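Local coordinates for LPXTG cell wall surface protein (Streptococcus gordonii, PDB 4IGB) that probably serves as a cell-wall-anchored surface adhesin of the bacterium, of which this chain is the N-terminal part with the N1 and N2 domains, at residues Ser406-Asn411 and Gln426-Leu431. Residues are numbered along the deposited sequence; the frame is centred on the assembly and turned at random.
Sequences SEKIDN and QVSTAL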
ATOM      1  N   SER B 406      24.942  21.684 -21.779  1.00 75.39           N
ATOM      2  CA  SER B 406      24.951  20.331 -22.319  1.00 70.86           C
ATOM      3  C   SER B 406      24.291  19.331 -21.363  1.00 74.32           C
ATOM      4  O   SER B 406      23.845  19.703 -20.274  1.00 85.15           O
ATOM      5  CB  SER B 406      26.389  19.914 -22.640  1.00 71.77           C
ATOM      6  OG  SER B 406      26.497  19.489 -23.989  1.00 87.64           O
ATOM      7  N   GLU B 407      24.181  18.073 -21.793  1.00 63.07           N
ATOM      8  CA  GLU B 407      24.468  17.694 -23.172  1.00 53.52           C
ATOM      9  C   GLU B 407      23.188  17.252 -23.839  1.00 61.29           C
ATOM     10  O   GLU B 407      22.453  18.077 -24.382  1.00 68.38           O
ATOM     11  CB  GLU B 407      25.506  16.572 -23.255  1.00 50.14           C
ATOM     12  CG  GLU B 407      26.028  16.289 -24.675  1.00 52.30           C
ATOM     13  CD  GLU B 407      25.014  15.567 -25.580  1.00 71.11           C
ATOM     14  OE1 GLU B 407      25.078  14.322 -25.712  1.00 75.81           O
ATOM     15  OE2 GLU B 407      24.156  16.246 -26.176  1.00 59.87           O
ATOM     16  N   LYS B 408      22.929  15.945 -23.784  1.00 51.71           N
ATOM     17  CA  LYS B 408      21.793  15.330 -24.466  1.00 44.98           C
ATOM     18  C   LYS B 408      20.484  15.882 -23.926  1.00 33.54           C
ATOM     19  O   LYS B 408      20.414  16.327 -22.785  1.00 31.86           O
ATOM     20  CB  LYS B 408      21.832  13.810 -24.295  1.00 39.55           C
ATOM     21  CG  LYS B 408      21.789  13.381 -22.843  1.00 50.52           C
ATOM     22  CD  LYS B 408      22.164  11.917 -22.653  1.00 64.81           C
ATOM     23  CE  LYS B 408      22.197  11.551 -21.158  1.00 65.62           C
ATOM     24  NZ  LYS B 408      21.213  10.481 -20.785  1.00 48.86           N
ATOM     25  N   ILE B 409      19.449  15.873 -24.751  1.00 29.60           N
ATOM     26  CA  ILE B 409      18.153  16.304 -24.271  1.00 33.14           C
ATOM     27  C   ILE B 409      17.399  15.074 -23.813  1.00 28.19           C
ATOM     28  O   ILE B 409      17.152  14.164 -24.606  1.00 34.55           O
ATOM     29  CB  ILE B 409      17.350  17.048 -25.340  1.00 33.49           C
ATOM     30  CG1 ILE B 409      18.075  18.328 -25.750  1.00 28.73           C
ATOM     31  CG2 ILE B 409      15.959  17.372 -24.816  1.00 25.61           C
ATOM     32  CD1 ILE B 409      17.566  18.919 -27.048  1.00 27.61           C
ATOM     33  N   ASP B 410      17.069  15.048 -22.523  1.00 30.16           N
ATOM     34  CA  ASP B 410      16.316  13.956 -21.909  1.00 28.83           C
ATOM     35  C   ASP B 410      14.839  14.296 -21.822  1.00 37.79           C
ATOM     36  O   ASP B 410      14.453  15.471 -21.844  1.00 21.52           O
ATOM     37  CB  ASP B 410      16.844  13.672 -20.494  1.00 31.27           C
ATOM     38  CG  ASP B 410      18.234  13.069 -20.506  1.00 44.46           C
ATOM     39  OD1 ASP B 410      18.558  12.359 -21.484  1.00 40.46           O
ATOM     40  OD2 ASP B 410      19.003  13.305 -19.550  1.00 43.13           O
ATOM     41  N   ASN B 411      14.008  13.264 -21.704  1.00 21.84           N
ATOM     42  CA  ASN B 411      12.586  13.476 -21.500  1.00 21.44           C
ATOM     43  C   ASN B 411      11.931  12.281 -20.794  1.00 22.73           C
ATOM     44  O   ASN B 411      12.315  11.127 -21.007  1.00 24.33           O
ATOM     45  CB  ASN B 411      11.909  13.776 -22.836  1.00 21.98           C
ATOM     46  CG  ASN B 411      10.440  14.109 -22.684  1.00 28.06           C
ATOM     47  OD1 ASN B 411       9.580  13.288 -22.989  1.00 17.80           O
ATOM     48  ND2 ASN B 411      10.145  15.314 -22.194  1.00 21.30           N
ATOM     49  N   GLN B 426      12.731   6.848 -19.629  1.00 26.43           N
ATOM     50  CA  GLN B 426      13.374   8.073 -20.082  1.00 20.45           C
ATOM     51  C   GLN B 426      13.956   7.904 -21.491  1.00 27.84           C
ATOM     52  O   GLN B 426      14.484   6.845 -21.830  1.00 34.30           O
ATOM     53  CB  GLN B 426      14.475   8.493 -19.107  1.00 21.93           C
ATOM     54  CG  GLN B 426      15.125   9.824 -19.475  1.00 27.85           C
ATOM     55  CD  GLN B 426      16.319  10.142 -18.602  1.00 42.05           C
ATOM     56  OE1 GLN B 426      16.246  10.994 -17.718  1.00 34.03           O
ATOM     57  NE2 GLN B 426      17.431   9.456 -18.848  1.00 34.69           N
ATOM     58  N   VAL B 427      13.860   8.940 -22.318  1.00 31.22           N
ATOM     59  CA  VAL B 427      14.452   8.882 -23.657  1.00 28.20           C
ATOM     60  C   VAL B 427      15.472   9.980 -23.828  1.00 31.74           C
ATOM     61  O   VAL B 427      15.537  10.910 -23.029  1.00 29.61           O
ATOM     62  CB  VAL B 427      13.408   9.011 -24.799  1.00 31.70           C
ATOM     63  CG1 VAL B 427      12.428   7.836 -24.777  1.00 20.65           C
ATOM     64  CG2 VAL B 427      12.689  10.363 -24.736  1.00 16.48           C
ATOM     65  N   SER B 428      16.265   9.874 -24.884  1.00 29.18           N
ATOM     66  CA  SER B 428      17.355  10.810 -25.081  1.00 39.05           C
ATOM     67  C   SER B 428      17.530  11.209 -26.534  1.00 32.80           C
ATOM     68  O   SER B 428      17.496  10.373 -27.431  1.00 34.77           O
ATOM     69  CB  SER B 428      18.663  10.214 -24.558  1.00 31.34           C
ATOM     70  OG  SER B 428      18.986  10.748 -23.289  1.00 51.06           O
ATOM     71  N   THR B 429      17.728  12.500 -26.751  1.00 36.75           N
ATOM     72  CA  THR B 429      18.164  12.988 -28.048  1.00 38.64           C
ATOM     73  C   THR B 429      19.566  13.582 -27.928  1.00 39.43           C
ATOM     74  O   THR B 429      19.769  14.585 -27.236  1.00 32.23           O
ATOM     75  CB  THR B 429      17.187  14.022 -28.603  1.00 33.47           C
ATOM     76  OG1 THR B 429      15.896  13.407 -28.748  1.00 28.54           O
ATOM     77  CG2 THR B 429      17.677  14.541 -29.953  1.00 30.31           C
ATOM     78  N   ALA B 430      20.528  12.938 -28.588  1.00 38.31           N
ATOM     79  CA  ALA B 430      21.921  13.376 -28.555  1.00 37.86           C
ATOM     80  C   ALA B 430      22.122  14.631 -29.391  1.00 39.62           C
ATOM     81  O   ALA B 430      21.484  14.807 -30.428  1.00 47.04           O
ATOM     82  CB  ALA B 430      22.831  12.265 -29.047  1.00 46.27           C
ATOM     83  N   LEU B 431      23.021  15.498 -28.941  1.00 42.31           N
ATOM     84  CA  LEU B 431      23.315  16.734 -29.657  1.00 42.84           C
ATOM     85  C   LEU B 431      24.579  16.599 -30.500  1.00 55.26           C
ATOM     86  O   LEU B 431      25.598  16.093 -30.030  1.00 47.14           O
ATOM     87  CB  LEU B 431      23.458  17.899 -28.678  1.00 38.76           C
ATOM     88  CG  LEU B 431      22.164  18.393 -28.029  1.00 48.33           C
ATOM     89  CD1 LEU B 431      22.366  19.764 -27.405  1.00 42.12           C
ATOM     90  CD2 LEU B 431      21.033  18.422 -29.043  1.00 37.88           C
TER
HETATM   91  O   HOH W   1      14.648  14.042 -26.334  1.00 25.87           O
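Ile-409 and Thr-429 form an antiparallel hydrogen-bonded pair: Ile-409 N reaches Thr-429 O and Thr-429 N reaches Ile-409 O, both at 2.8 Å. Asn-411 and Val-427 exchange a second pair of backbone bonds. Ile-409 O also accepts from a water at 3.0 Å, and that water lies 2.8 Å from Thr-429 OG1. Past Ile-409 the backbone pairing gives way to a side chain. Glu-407 follows a cis peptide bond, and its chain bends at chi2 (-73°). Its OE2 takes Leu-431 N at 3.1 Å on the syn side, 26° out of the carboxylate plane. On the face of Asp-410 and Ser-428, Lys-408 NZ forms a salt bridge with Asp-410 OD1 (3.3 Å) and a weak bond to Ser-428 OG. Ser-428 OG lies 2.5 Å from Asp-410 OD1. The Gln-426 amide stacks on the Asp-410 carboxylate, the planes 12° apart. On the other face Asn-411 OD1 bonds Gln-337 and Thr-429 OG1 bonds the Pro-300 carbonyl. Ile-409 CD1 meets Leu-431 CD2 at 4.0 Å. This pairing belongs to the beta-rich N2 domain. Strand 427-432 runs between antiparallel 409-417 and parallel 295-304, and Tyr-313 of strand 310-317 packs against Ile-409, Asn-411 and Val-427.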